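Local coordinates for protein DR2417 (Deinococcus radiodurans, PDB 4XWW) that degrades RNA as a dimeric, metal-dependent exonuclease of the RNase J family, probably working from the 5' end and possibly cutting internally as well, at residues A[78-83]-A[101-106]; A[107-112]-A[129-134]; A[198-203]-A[393-398]; A[478-483]-A[492-497]; A[498-503]-A[547-552]. One frame throughout, in Å; residues are numbered along the deposited sequence. Where two conformers were deposited one is given.

Contact 1 of 5, residues A[78-83]-A[101-106]; sequences KGWILT and PRVPVY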
# COMPACT_ATOMS: atom_id res chain seq x y z
N LYS A 78 19.50 31.52 16.38
CA LYS A 78 20.69 32.18 15.85
C LYS A 78 20.84 31.92 14.36
O LYS A 78 21.50 32.68 13.65
CB LYS A 78 21.94 31.73 16.59
CG LYS A 78 21.98 32.19 18.03
CD LYS A 78 21.89 33.71 18.10
CE LYS A 78 21.43 34.14 19.47
NZ LYS A 78 21.23 35.63 19.55
N GLY A 79 20.23 30.85 13.89
CA GLY A 79 20.35 30.51 12.48
C GLY A 79 19.95 29.10 12.13
O GLY A 79 19.52 28.32 12.98
N TRP A 80 20.13 28.78 10.85
CA TRP A 80 19.67 27.54 10.27
C TRP A 80 20.78 26.87 9.48
O TRP A 80 21.58 27.55 8.83
CB TRP A 80 18.47 27.82 9.35
CG TRP A 80 17.23 27.00 9.63
CD1 TRP A 80 17.00 25.70 9.28
CD2 TRP A 80 16.04 27.45 10.30
NE1 TRP A 80 15.75 25.31 9.69
CE2 TRP A 80 15.14 26.36 10.32
CE3 TRP A 80 15.65 28.66 10.88
CZ2 TRP A 80 13.87 26.45 10.90
CZ3 TRP A 80 14.39 28.74 11.46
CH2 TRP A 80 13.52 27.64 11.46
N ILE A 81 20.79 25.54 9.54
CA ILE A 81 21.61 24.69 8.69
C ILE A 81 20.69 23.89 7.77
O ILE A 81 19.73 23.27 8.25
CB ILE A 81 22.44 23.70 9.53
CG1 ILE A 81 23.45 24.45 10.40
CG2 ILE A 81 23.15 22.67 8.65
CD1 ILE A 81 24.08 23.55 11.41
N LEU A 82 20.96 23.91 6.46
CA LEU A 82 20.20 23.10 5.51
C LEU A 82 21.12 22.05 4.89
O LEU A 82 22.05 22.40 4.16
CB LEU A 82 19.58 23.98 4.41
CG LEU A 82 18.70 25.14 4.87
CD1 LEU A 82 18.04 25.79 3.66
CD2 LEU A 82 17.63 24.58 5.81
N THR A 83 20.85 20.77 5.16
CA THR A 83 21.80 19.71 4.78
C THR A 83 21.74 19.33 3.30
O THR A 83 22.76 18.96 2.72
CB THR A 83 21.62 18.42 5.62
OG1 THR A 83 20.30 17.88 5.45
CG2 THR A 83 21.87 18.70 7.13
N PRO A 101 11.43 35.17 12.73
CA PRO A 101 12.36 36.24 12.36
C PRO A 101 13.31 35.84 11.23
O PRO A 101 13.63 34.66 11.09
CB PRO A 101 13.16 36.47 13.64
CG PRO A 101 12.23 36.08 14.73
CD PRO A 101 11.49 34.90 14.18
N ARG A 102 13.75 36.80 10.43
CA ARG A 102 14.77 36.52 9.43
C ARG A 102 16.10 36.27 10.14
O ARG A 102 16.59 37.11 10.88
CB ARG A 102 14.90 37.66 8.43
CG ARG A 102 13.64 37.88 7.60
CD ARG A 102 13.19 36.60 6.92
NE ARG A 102 12.14 36.84 5.94
CZ ARG A 102 10.85 36.69 6.18
NH1 ARG A 102 10.43 36.28 7.38
NH2 ARG A 102 9.96 36.93 5.22
N VAL A 103 16.66 35.08 9.93
CA VAL A 103 17.92 34.66 10.54
C VAL A 103 18.82 34.09 9.45
O VAL A 103 18.34 33.73 8.37
CB VAL A 103 17.68 33.59 11.66
CG1 VAL A 103 16.79 34.15 12.76
CG2 VAL A 103 17.08 32.28 11.07
N PRO A 104 20.13 33.99 9.72
CA PRO A 104 20.98 33.41 8.68
C PRO A 104 20.68 31.93 8.40
O PRO A 104 20.47 31.13 9.33
CB PRO A 104 22.40 33.61 9.24
CG PRO A 104 22.28 34.80 10.17
CD PRO A 104 20.92 34.60 10.81
N VAL A 105 20.61 31.59 7.12
CA VAL A 105 20.30 30.24 6.66
C VAL A 105 21.43 29.73 5.77
O VAL A 105 21.67 30.25 4.69
CB VAL A 105 18.97 30.23 5.87
CG1 VAL A 105 18.62 28.82 5.41
CG2 VAL A 105 17.84 30.83 6.72
N TYR A 106 22.13 28.70 6.24
CA TYR A 106 23.32 28.18 5.57
C TYR A 106 23.07 26.90 4.78
O TYR A 106 22.41 25.98 5.27
CB TYR A 106 24.43 27.92 6.58
CG TYR A 106 24.91 29.19 7.24
CD1 TYR A 106 25.94 29.94 6.68
CD2 TYR A 106 24.32 29.66 8.41
CE1 TYR A 106 26.37 31.12 7.28
CE2 TYR A 106 24.74 30.84 9.01
CZ TYR A 106 25.77 31.57 8.44
OH TYR A 106 26.20 32.74 9.04
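Trp80 and Ile81 pair with Val105 and Tyr106 as neighbouring parallel strands, their short axes only 20° apart. Three backbone hydrogen bonds join them: Trp80 N gives to Pro104 O (2.8 Å), Tyr106 N gives to Trp80 O (2.9 Å), and Leu82 N gives to Tyr106 O (2.8 Å). Around this ladder Gly79, with no side chain, brings its CA to 3.2 Å from Pro104 O.

The apolar contacts gather on the face carrying Trp80 and Val105. Val105 CG1, anti to the backbone N (chi1 -179°), meets Leu82 CD1 at 3.5 Å, while its other methyl, CG2, lies 4.0 Å from Trp80 CB. Val103 CG2 reaches the indole in its plane, at the edge, 3.9 Å from CE3. Helix 93-97 covers this side through Phe97, whose ring meets Trp80 edge-to-face. On the other face Tyr106 turns the edge of its ring to Trp80 O, with CD2 at 3.5 Å.

The polar ends are held from outside: Trp80 NE1 by Asp47 O, and Tyr106 OH by Arg130. Within the metallo-beta-lactamase sheet, one strand in from its 128-131 edge, no polar side-chain bond crosses: the backbone bonds fix the register, and methyl and indole contacts fill in.

Contact 2 of 5, residues A[107-112]-A[129-134]; sequences GLPLTL and LREVTY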
# COMPACT_ATOMS: atom_id res chain seq x y z
N GLY A 107 23.60 26.83 3.56
CA GLY A 107 23.51 25.58 2.82
C GLY A 107 24.36 25.57 1.57
O GLY A 107 24.88 26.60 1.16
N LEU A 108 24.48 24.41 0.93
CA LEU A 108 25.29 24.31 -0.29
C LEU A 108 24.51 24.82 -1.52
O LEU A 108 23.30 25.00 -1.45
CB LEU A 108 25.78 22.87 -0.47
CG LEU A 108 27.03 22.65 0.39
CD1 LEU A 108 26.68 22.00 1.71
CD2 LEU A 108 28.10 21.85 -0.35
N PRO A 109 25.20 25.08 -2.65
CA PRO A 109 24.53 25.83 -3.73
C PRO A 109 23.24 25.21 -4.30
O PRO A 109 22.30 25.97 -4.52
CB PRO A 109 25.61 25.89 -4.82
CG PRO A 109 26.88 25.81 -4.08
CD PRO A 109 26.63 24.87 -2.95
N LEU A 110 23.18 23.91 -4.57
CA LEU A 110 21.94 23.35 -5.12
C LEU A 110 20.82 23.46 -4.08
O LEU A 110 19.68 23.79 -4.41
CB LEU A 110 22.12 21.88 -5.55
CG LEU A 110 20.85 21.19 -6.08
CD1 LEU A 110 20.30 21.94 -7.32
CD2 LEU A 110 21.16 19.74 -6.40
N THR A 111 21.17 23.23 -2.82
CA THR A 111 20.21 23.35 -1.73
C THR A 111 19.60 24.75 -1.72
O THR A 111 18.38 24.92 -1.75
CB THR A 111 20.86 23.06 -0.37
OG1 THR A 111 21.48 21.77 -0.42
CG2 THR A 111 19.82 23.07 0.74
N LEU A 112 20.44 25.78 -1.77
CA LEU A 112 19.92 27.14 -1.75
C LEU A 112 19.16 27.49 -3.02
O LEU A 112 18.19 28.26 -2.97
CB LEU A 112 21.07 28.15 -1.52
CG LEU A 112 21.83 27.97 -0.20
CD1 LEU A 112 22.80 29.15 0.03
CD2 LEU A 112 20.87 27.92 0.97
N LEU A 129 19.72 33.78 2.85
CA LEU A 129 20.42 32.58 2.41
C LEU A 129 21.93 32.83 2.23
O LEU A 129 22.34 33.77 1.55
CB LEU A 129 19.81 32.05 1.11
CG LEU A 129 18.31 31.72 1.14
CD1 LEU A 129 17.79 31.21 -0.23
CD2 LEU A 129 18.04 30.67 2.17
N ARG A 130 22.73 31.98 2.86
CA ARG A 130 24.19 32.08 2.83
C ARG A 130 24.84 30.80 2.37
O ARG A 130 24.74 29.75 3.01
CB ARG A 130 24.71 32.46 4.21
CG ARG A 130 24.20 33.79 4.69
CD ARG A 130 24.66 34.06 6.10
NE ARG A 130 24.14 35.33 6.59
CZ ARG A 130 24.59 35.96 7.67
NH1 ARG A 130 25.59 35.44 8.37
NH2 ARG A 130 24.04 37.09 8.04
N GLU A 131 25.55 30.89 1.25
CA GLU A 131 26.18 29.72 0.65
C GLU A 131 27.41 29.25 1.42
O GLU A 131 28.26 30.06 1.82
CB GLU A 131 26.55 30.04 -0.80
CG GLU A 131 27.10 28.85 -1.55
CD GLU A 131 27.44 29.20 -2.99
OE1 GLU A 131 26.53 29.63 -3.73
OE2 GLU A 131 28.62 29.04 -3.37
N VAL A 132 27.51 27.94 1.61
CA VAL A 132 28.72 27.33 2.12
C VAL A 132 29.22 26.28 1.15
O VAL A 132 28.56 25.95 0.16
CB VAL A 132 28.52 26.69 3.51
CG1 VAL A 132 28.21 27.75 4.57
CG2 VAL A 132 27.43 25.60 3.48
N THR A 133 30.39 25.73 1.43
CA THR A 133 30.80 24.53 0.73
C THR A 133 31.49 23.61 1.72
O THR A 133 31.66 23.97 2.88
CB THR A 133 31.72 24.82 -0.45
OG1 THR A 133 31.88 23.62 -1.23
CG2 THR A 133 33.07 25.31 0.04
N TYR A 134 31.83 22.40 1.29
CA TYR A 134 32.43 21.43 2.20
C TYR A 134 33.68 22.00 2.84
O TYR A 134 34.53 22.59 2.16
CB TYR A 134 32.76 20.14 1.46
CG TYR A 134 31.57 19.57 0.74
CD1 TYR A 134 30.41 19.23 1.44
CD2 TYR A 134 31.58 19.40 -0.62
CE1 TYR A 134 29.31 18.71 0.79
CE2 TYR A 134 30.49 18.89 -1.28
CZ TYR A 134 29.36 18.54 -0.57
OH TYR A 134 28.27 18.04 -1.23
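Leu108 lays its CD2 methyl over one face of the Tyr134 ring, 3.7 Å from the centroid and 19° off the ring normal, a CH-pi contact in which the two side chains cross at about a right angle. It sits at the end of the beta-alpha-beta unit of strand 104-107, helix 109-122 and strand 128-131, where the chain leaves strand 128-131, in the metallo-beta-lactamase fold. Leu108 is the N-cap residue of that helix. Its other methyl, CD1, packs on Val132 CG2.

Where the strands meet, Gly107 is bound through both of its backbone polar groups: Gly107 N gives to Arg130 O (3.2 Å), and Val132 N gives to Gly107 O (3.0 Å). Glu131 CA adds a CA-H...O contact to the same oxygen.

The first turn of the helix rests on the strand. Leu112 pushes CD1 against the main chain, 3.5 Å from Glu131 N, and CD2 slides past Leu129 CD2. Arg130 leaves its CA on the side away from the helix and, besides meeting Tyr106, forms a salt bridge with Asp128. At the exposed side, Glu131 CG stands anti to the backbone N (chi1 -175°) and the extended chain crosses the Pro109 ring, its carboxylate carbon CD lying 3.6 Å from Pro109 CG.

Contact 3 of 5, residues A[198-203]-A[393-398]; sequences AGKDGV and LTRPKF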
# COMPACT_ATOMS: atom_id res chain seq x y z
N ALA A 198 37.12 12.94 13.12
CA ALA A 198 36.17 13.36 14.15
C ALA A 198 36.14 12.31 15.25
O ALA A 198 36.11 12.65 16.43
CB ALA A 198 34.76 13.58 13.55
N GLY A 199 36.18 11.04 14.87
CA GLY A 199 36.27 9.95 15.83
C GLY A 199 37.52 10.05 16.72
O GLY A 199 37.45 9.77 17.92
N LYS A 200 38.65 10.44 16.15
CA LYS A 200 39.89 10.58 16.94
C LYS A 200 39.84 11.81 17.85
O LYS A 200 40.30 11.76 19.00
CB LYS A 200 41.12 10.66 16.02
CG LYS A 200 41.24 9.46 15.08
CD LYS A 200 42.50 9.51 14.23
CE LYS A 200 42.58 8.26 13.35
NZ LYS A 200 43.65 8.29 12.32
N ASP A 201 39.29 12.90 17.35
CA ASP A 201 39.12 14.12 18.14
C ASP A 201 38.19 13.86 19.32
O ASP A 201 38.38 14.43 20.40
CB ASP A 201 38.54 15.25 17.29
CG ASP A 201 39.56 15.84 16.32
OD1 ASP A 201 40.77 15.66 16.56
OD2 ASP A 201 39.14 16.47 15.33
N GLY A 202 37.20 13.01 19.07
CA GLY A 202 36.17 12.66 20.03
C GLY A 202 34.80 13.09 19.52
O GLY A 202 34.57 14.27 19.29
N VAL A 203 33.90 12.14 19.30
CA VAL A 203 32.51 12.45 19.00
C VAL A 203 31.67 12.14 20.25
O VAL A 203 31.60 10.99 20.69
CB VAL A 203 31.98 11.63 17.79
CG1 VAL A 203 30.46 11.83 17.59
CG2 VAL A 203 32.76 11.99 16.52
N LEU A 393 33.97 4.35 12.72
CA LEU A 393 34.88 5.47 12.50
C LEU A 393 34.72 6.56 13.56
O LEU A 393 35.70 7.18 13.98
CB LEU A 393 34.66 6.05 11.10
CG LEU A 393 35.23 5.27 9.92
CD1 LEU A 393 34.85 5.96 8.63
CD2 LEU A 393 36.77 5.19 10.03
N THR A 394 33.48 6.81 13.97
CA THR A 394 33.20 7.90 14.91
C THR A 394 33.35 7.49 16.37
O THR A 394 33.63 8.35 17.23
CB THR A 394 31.80 8.49 14.70
OG1 THR A 394 30.84 7.44 14.71
CG2 THR A 394 31.74 9.24 13.38
N ARG A 395 33.16 6.21 16.67
CA ARG A 395 33.32 5.72 18.04
C ARG A 395 32.61 6.61 19.06
O ARG A 395 33.23 7.08 20.02
CB ARG A 395 34.81 5.62 18.41
CG ARG A 395 35.50 4.37 17.88
CD ARG A 395 36.84 4.68 17.23
NE ARG A 395 37.75 5.41 18.11
CZ ARG A 395 38.72 6.21 17.68
NH1 ARG A 395 38.89 6.39 16.38
NH2 ARG A 395 39.52 6.84 18.54
N PRO A 396 31.31 6.87 18.86
CA PRO A 396 30.64 7.90 19.65
C PRO A 396 30.33 7.44 21.07
O PRO A 396 30.08 6.26 21.32
CB PRO A 396 29.34 8.14 18.87
CG PRO A 396 29.02 6.78 18.36
CD PRO A 396 30.35 6.17 17.97
N LYS A 397 30.32 8.38 22.00
CA LYS A 397 29.93 8.04 23.36
C LYS A 397 28.43 7.79 23.40
O LYS A 397 27.97 6.84 24.03
CB LYS A 397 30.32 9.14 24.34
CG LYS A 397 30.02 8.79 25.80
CD LYS A 397 30.76 9.75 26.76
CE LYS A 397 30.60 9.30 28.23
NZ LYS A 397 31.14 10.28 29.21
N PHE A 398 27.66 8.64 22.72
CA PHE A 398 26.20 8.53 22.76
C PHE A 398 25.64 8.47 21.34
O PHE A 398 26.27 8.95 20.41
CB PHE A 398 25.63 9.71 23.54
CG PHE A 398 26.09 9.74 24.98
CD1 PHE A 398 25.87 8.65 25.80
CD2 PHE A 398 26.73 10.86 25.51
CE1 PHE A 398 26.28 8.67 27.13
CE2 PHE A 398 27.16 10.89 26.84
CZ PHE A 398 26.93 9.78 27.66
O HOH W 1 35.20 9.51 19.34
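Gly199 and Thr394 come so close that their CA atoms are 3.8 Å apart, where the C-terminal ends of helices 192-201 and 384-394 meet. This is the tight part: lacking a side chain, Gly199 presses its CA to 3.4 Å from Leu393 O, a CA-H...O contact, and makes a second one to Thr394 O. Val203 continues the packing on the buried side. Its CG1, anti to the backbone N (chi1 173°), lies alongside Pro396 CB at 4.1 Å, and CG2 faces Thr394 CB. One backbone hydrogen bond, Lys397 N to Val203 O (3.2 Å), leads into the parallel pairing of strands 205-209 and 398-402.

Outward the contact is looser. A water accepts from Val203 N (2.9 Å) and sits 2.7 Å from Gly199 O and 2.9 Å from Thr394 O, bridging carbonyls left at the helix ends. Beside it the partly exposed Arg395, its chain bent, lays one face of its guanidinium over Gly199 O, with NH2 at 3.6 Å. Lys200 brings its ammonium near this like charge without touching it, and Arg421 is close too.

Glycine, main-chain atoms, a water and the Val203 side chain thus join the metallo-beta-lactamase and RNA-specificity regions; the Arg395 charge over Gly199 O would be expected to suit the negative end of helix 192-201, at some cost from the like charges.

Contact 4 of 5, residues A[478-483]-A[492-497]; sequences GLLILT and VEVVAR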
# COMPACT_ATOMS: atom_id res chain seq x y z
N GLY A 478 -20.52 6.01 3.20
CA GLY A 478 -21.35 6.97 2.48
C GLY A 478 -22.20 7.72 3.49
O GLY A 478 -21.97 7.61 4.69
N LEU A 479 -23.20 8.47 3.04
CA LEU A 479 -24.02 9.18 4.01
C LEU A 479 -25.52 9.18 3.71
O LEU A 479 -25.96 9.05 2.57
CB LEU A 479 -23.56 10.63 4.15
CG LEU A 479 -24.12 11.58 3.09
CD1 LEU A 479 -24.22 12.97 3.65
CD2 LEU A 479 -23.21 11.56 1.92
N LEU A 480 -26.28 9.34 4.79
CA LEU A 480 -27.72 9.53 4.72
C LEU A 480 -28.10 10.75 5.55
O LEU A 480 -27.93 10.76 6.77
CB LEU A 480 -28.47 8.30 5.22
CG LEU A 480 -28.84 7.32 4.11
CD1 LEU A 480 -29.56 6.10 4.66
CD2 LEU A 480 -29.72 8.06 3.13
N ILE A 481 -28.60 11.79 4.88
CA ILE A 481 -29.10 12.94 5.60
C ILE A 481 -30.63 12.86 5.71
O ILE A 481 -31.35 12.94 4.72
CB ILE A 481 -28.66 14.27 4.94
CG1 ILE A 481 -29.59 15.42 5.34
CG2 ILE A 481 -28.55 14.13 3.44
CD1 ILE A 481 -29.09 16.19 6.54
N LEU A 482 -31.10 12.66 6.94
CA LEU A 482 -32.52 12.56 7.21
C LEU A 482 -33.03 13.84 7.84
O LEU A 482 -32.62 14.20 8.94
CB LEU A 482 -32.82 11.40 8.16
CG LEU A 482 -32.02 10.11 8.04
CD1 LEU A 482 -31.77 9.58 9.43
CD2 LEU A 482 -32.78 9.10 7.21
N THR A 483 -33.92 14.53 7.15
CA THR A 483 -34.51 15.73 7.73
C THR A 483 -35.99 15.51 7.98
O THR A 483 -36.73 15.09 7.09
CB THR A 483 -34.29 16.96 6.84
OG1 THR A 483 -35.55 17.48 6.41
CG2 THR A 483 -33.42 16.60 5.63
N VAL A 492 -40.70 12.61 6.63
CA VAL A 492 -39.24 12.53 6.68
C VAL A 492 -38.64 12.60 5.27
O VAL A 492 -39.19 12.03 4.33
CB VAL A 492 -38.77 11.25 7.39
CG1 VAL A 492 -37.25 11.18 7.45
CG2 VAL A 492 -39.36 11.19 8.79
N GLU A 493 -37.52 13.29 5.14
CA GLU A 493 -36.86 13.43 3.86
C GLU A 493 -35.48 12.76 3.86
O GLU A 493 -34.68 12.97 4.78
CB GLU A 493 -36.74 14.90 3.47
CG GLU A 493 -38.07 15.54 3.12
CD GLU A 493 -38.04 16.22 1.78
OE1 GLU A 493 -37.30 17.22 1.63
OE2 GLU A 493 -38.74 15.75 0.85
N VAL A 494 -35.21 11.96 2.84
CA VAL A 494 -33.98 11.18 2.76
C VAL A 494 -33.09 11.58 1.58
O VAL A 494 -33.53 11.58 0.43
CB VAL A 494 -34.29 9.67 2.65
CG1 VAL A 494 -33.05 8.89 2.24
CG2 VAL A 494 -34.86 9.14 3.95
N VAL A 495 -31.85 11.93 1.87
CA VAL A 495 -30.86 12.11 0.81
C VAL A 495 -29.62 11.25 1.09
O VAL A 495 -29.07 11.26 2.19
CB VAL A 495 -30.43 13.57 0.65
CG1 VAL A 495 -29.37 13.69 -0.46
CG2 VAL A 495 -31.63 14.45 0.36
N ALA A 496 -29.20 10.51 0.07
CA ALA A 496 -28.05 9.62 0.16
C ALA A 496 -26.97 10.01 -0.83
O ALA A 496 -27.26 10.33 -1.98
CB ALA A 496 -28.48 8.18 -0.08
N ARG A 497 -25.71 9.98 -0.40
CA ARG A 497 -24.59 10.12 -1.33
C ARG A 497 -23.54 9.06 -1.03
O ARG A 497 -23.17 8.85 0.12
CB ARG A 497 -23.98 11.52 -1.25
CG ARG A 497 -24.63 12.52 -2.18
CD ARG A 497 -24.44 12.08 -3.61
NE ARG A 497 -23.43 12.88 -4.28
CZ ARG A 497 -23.69 13.72 -5.27
NH1 ARG A 497 -24.93 13.86 -5.72
NH2 ARG A 497 -22.70 14.42 -5.83
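Leu479, Ile481 and Thr483 form hydrogen-bonded pairs with Arg497, Val495 and Glu493 in an antiparallel beta hairpin, the short strand axes 164° apart. Each pair is bonded both ways, six bonds in all, among them Ile481 N to Val495 O (2.8 Å) and Glu493 N to Thr483 O (2.8 Å). Between the bonded pairs, CA-H...O contacts such as Leu482 CA to Glu493 O (3.3 Å) fill in.

On the face of Leu480 and Leu482, Leu480 CD2 sits between neighbours, 3.4 Å from Ala496 CB and 3.5 Å from Val494 CG1; the first of these is tighter than usual. Leu482 CD2 lies alongside Val494 CG2. On the opposite face Ile481 CG2 presses on Val495 CB at 3.4 Å, again a close fit. Leu479 CG stands between the backbone N and the carbonyl carbon (chi1 84°), and CD2 beyond it meets Arg497 CB at 3.3 Å.

The Leu480 face is covered by helix 504-523 through Ile510. The Leu479 face meets the second subunit, where Leu479 packs on its counterpart and Arg497 NE makes a salt bridge with Asp470 of that subunit. Strand 552-556 borders strand 479-485 along its other edge.

Contact 5 of 5, residues A[498-503]-A[547-552]; sequences GFARPN and TGRNPV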
# COMPACT_ATOMS: atom_id res chain seq x y z
N GLY A 498 -23.09 8.37 -2.08
CA GLY A 498 -22.17 7.25 -1.96
C GLY A 498 -22.66 6.15 -1.03
O GLY A 498 -21.85 5.42 -0.46
N PHE A 499 -23.97 6.02 -0.87
CA PHE A 499 -24.51 4.98 -0.00
C PHE A 499 -24.85 3.72 -0.79
O PHE A 499 -24.31 2.64 -0.52
CB PHE A 499 -25.75 5.48 0.74
CG PHE A 499 -26.45 4.41 1.53
CD1 PHE A 499 -25.77 3.69 2.50
CD2 PHE A 499 -27.78 4.10 1.29
CE1 PHE A 499 -26.40 2.70 3.22
CE2 PHE A 499 -28.42 3.12 2.01
CZ PHE A 499 -27.74 2.41 2.98
N ALA A 500 -25.76 3.87 -1.75
CA ALA A 500 -26.22 2.77 -2.59
C ALA A 500 -26.80 3.36 -3.86
O ALA A 500 -27.09 4.55 -3.92
CB ALA A 500 -27.26 1.94 -1.86
N ARG A 501 -26.97 2.53 -4.89
CA ARG A 501 -27.58 3.04 -6.10
C ARG A 501 -29.07 3.19 -5.79
O ARG A 501 -29.56 2.60 -4.83
CB ARG A 501 -27.32 2.10 -7.29
CG ARG A 501 -28.16 0.85 -7.29
CD ARG A 501 -27.69 -0.13 -8.34
NE ARG A 501 -28.00 -1.49 -7.93
CZ ARG A 501 -28.29 -2.47 -8.77
NH1 ARG A 501 -28.56 -3.68 -8.30
NH2 ARG A 501 -28.31 -2.25 -10.07
N PRO A 502 -29.78 4.01 -6.58
CA PRO A 502 -31.18 4.30 -6.23
C PRO A 502 -32.06 3.06 -6.03
O PRO A 502 -32.05 2.15 -6.85
CB PRO A 502 -31.68 5.12 -7.43
CG PRO A 502 -30.66 4.90 -8.52
CD PRO A 502 -29.37 4.71 -7.81
N ASN A 503 -32.78 3.05 -4.91
CA ASN A 503 -33.77 2.01 -4.61
C ASN A 503 -34.93 2.58 -3.79
O ASN A 503 -34.80 2.88 -2.60
CB ASN A 503 -33.12 0.83 -3.88
CG ASN A 503 -34.14 -0.11 -3.28
OD1 ASN A 503 -34.09 -0.42 -2.09
ND2 ASN A 503 -35.08 -0.58 -4.09
N THR A 547 -29.37 -3.69 5.88
CA THR A 547 -28.27 -3.71 4.93
C THR A 547 -26.98 -4.26 5.54
O THR A 547 -26.10 -4.72 4.82
CB THR A 547 -27.99 -2.31 4.38
OG1 THR A 547 -27.48 -1.50 5.44
CG2 THR A 547 -29.26 -1.68 3.83
N GLY A 548 -26.87 -4.19 6.86
CA GLY A 548 -25.65 -4.58 7.53
C GLY A 548 -24.64 -3.46 7.55
O GLY A 548 -23.50 -3.65 7.98
N ARG A 549 -25.05 -2.27 7.09
CA ARG A 549 -24.13 -1.14 6.99
C ARG A 549 -24.44 -0.08 8.03
O ARG A 549 -25.56 0.01 8.55
CB ARG A 549 -24.19 -0.53 5.59
CG ARG A 549 -24.56 -1.52 4.51
CD ARG A 549 -23.66 -1.41 3.30
NE ARG A 549 -23.88 -0.20 2.52
CZ ARG A 549 -24.67 -0.13 1.45
NH1 ARG A 549 -25.32 -1.20 1.02
NH2 ARG A 549 -24.81 1.02 0.81
N ASN A 550 -23.44 0.74 8.33
CA ASN A 550 -23.61 1.87 9.23
C ASN A 550 -23.26 3.18 8.54
O ASN A 550 -22.24 3.79 8.85
CB ASN A 550 -22.74 1.69 10.48
CG ASN A 550 -23.04 0.40 11.22
OD1 ASN A 550 -23.88 0.37 12.12
ND2 ASN A 550 -22.36 -0.68 10.83
N PRO A 551 -24.10 3.61 7.58
CA PRO A 551 -23.82 4.86 6.87
C PRO A 551 -23.74 6.04 7.82
O PRO A 551 -24.42 6.01 8.85
CB PRO A 551 -25.01 5.01 5.92
CG PRO A 551 -26.09 4.17 6.52
CD PRO A 551 -25.37 3.01 7.14
N VAL A 552 -22.92 7.03 7.51
CA VAL A 552 -22.90 8.26 8.29
C VAL A 552 -24.29 8.89 8.20
O VAL A 552 -24.84 9.04 7.11
CB VAL A 552 -21.80 9.23 7.80
CG1 VAL A 552 -22.30 10.67 7.73
CG2 VAL A 552 -20.58 9.13 8.71
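Thr547, whose CG2 lies 4.4 Å from Phe499 CZ, has its OG1 held twice: it accepts from Arg549 N (3.0 Å) and is also hydrogen-bonded to Thr543 O in the preceding turn of helix 528-547. The first bond closes an ST turn where that helix ends; Arg549 follows.

As modelled, its guanidinium stands over one face of the Phe499 ring in an off-centre cation-pi contact, CZ 4.4 Å from the ring centroid and 34° off its normal, the two planes 39° apart; the exact place of Arg549 NH2 is doubtful, since it is set too close to Phe499 O. Phe499 CG is anti to the backbone N (chi1 173°), and the ring beyond also touches Pro551, CE1 to CG 3.6 Å.

The two loops belong to the RNase J C-terminal domain, one after strand 491-497 and the other before strand 552-556, at the dimer interface. Arg549 NH1 forms a salt bridge with Asp462 of the second subunit, while NE makes a long, weak ion pair with Asp456 of that subunit, a residue of a manganese site. Gly498 O accepts from Arg471 NE of the second subunit.

Contacts 1 and 2 share one sheet, their centres 11 Å apart: strand 104-107 serves both, and Val105 O lies 2.7 Å from Arg130 N, a probable hydrogen bond. They lie near the active site, Leu82 and Tyr134 each having side chains about 12 Å from a bound zinc. The nearest atoms of contact 2 are about 9 Å from the RNA. Contact 3, centred 26 Å from each, comes no nearer the RNA than about 21 Å. Contacts 4 and 5 are in the C-terminal domain, centres 53 Å or more from the others but 10 Å from each other; both touch the second subunit, and the Arg549 side chain is about 4 Å from a manganese ion.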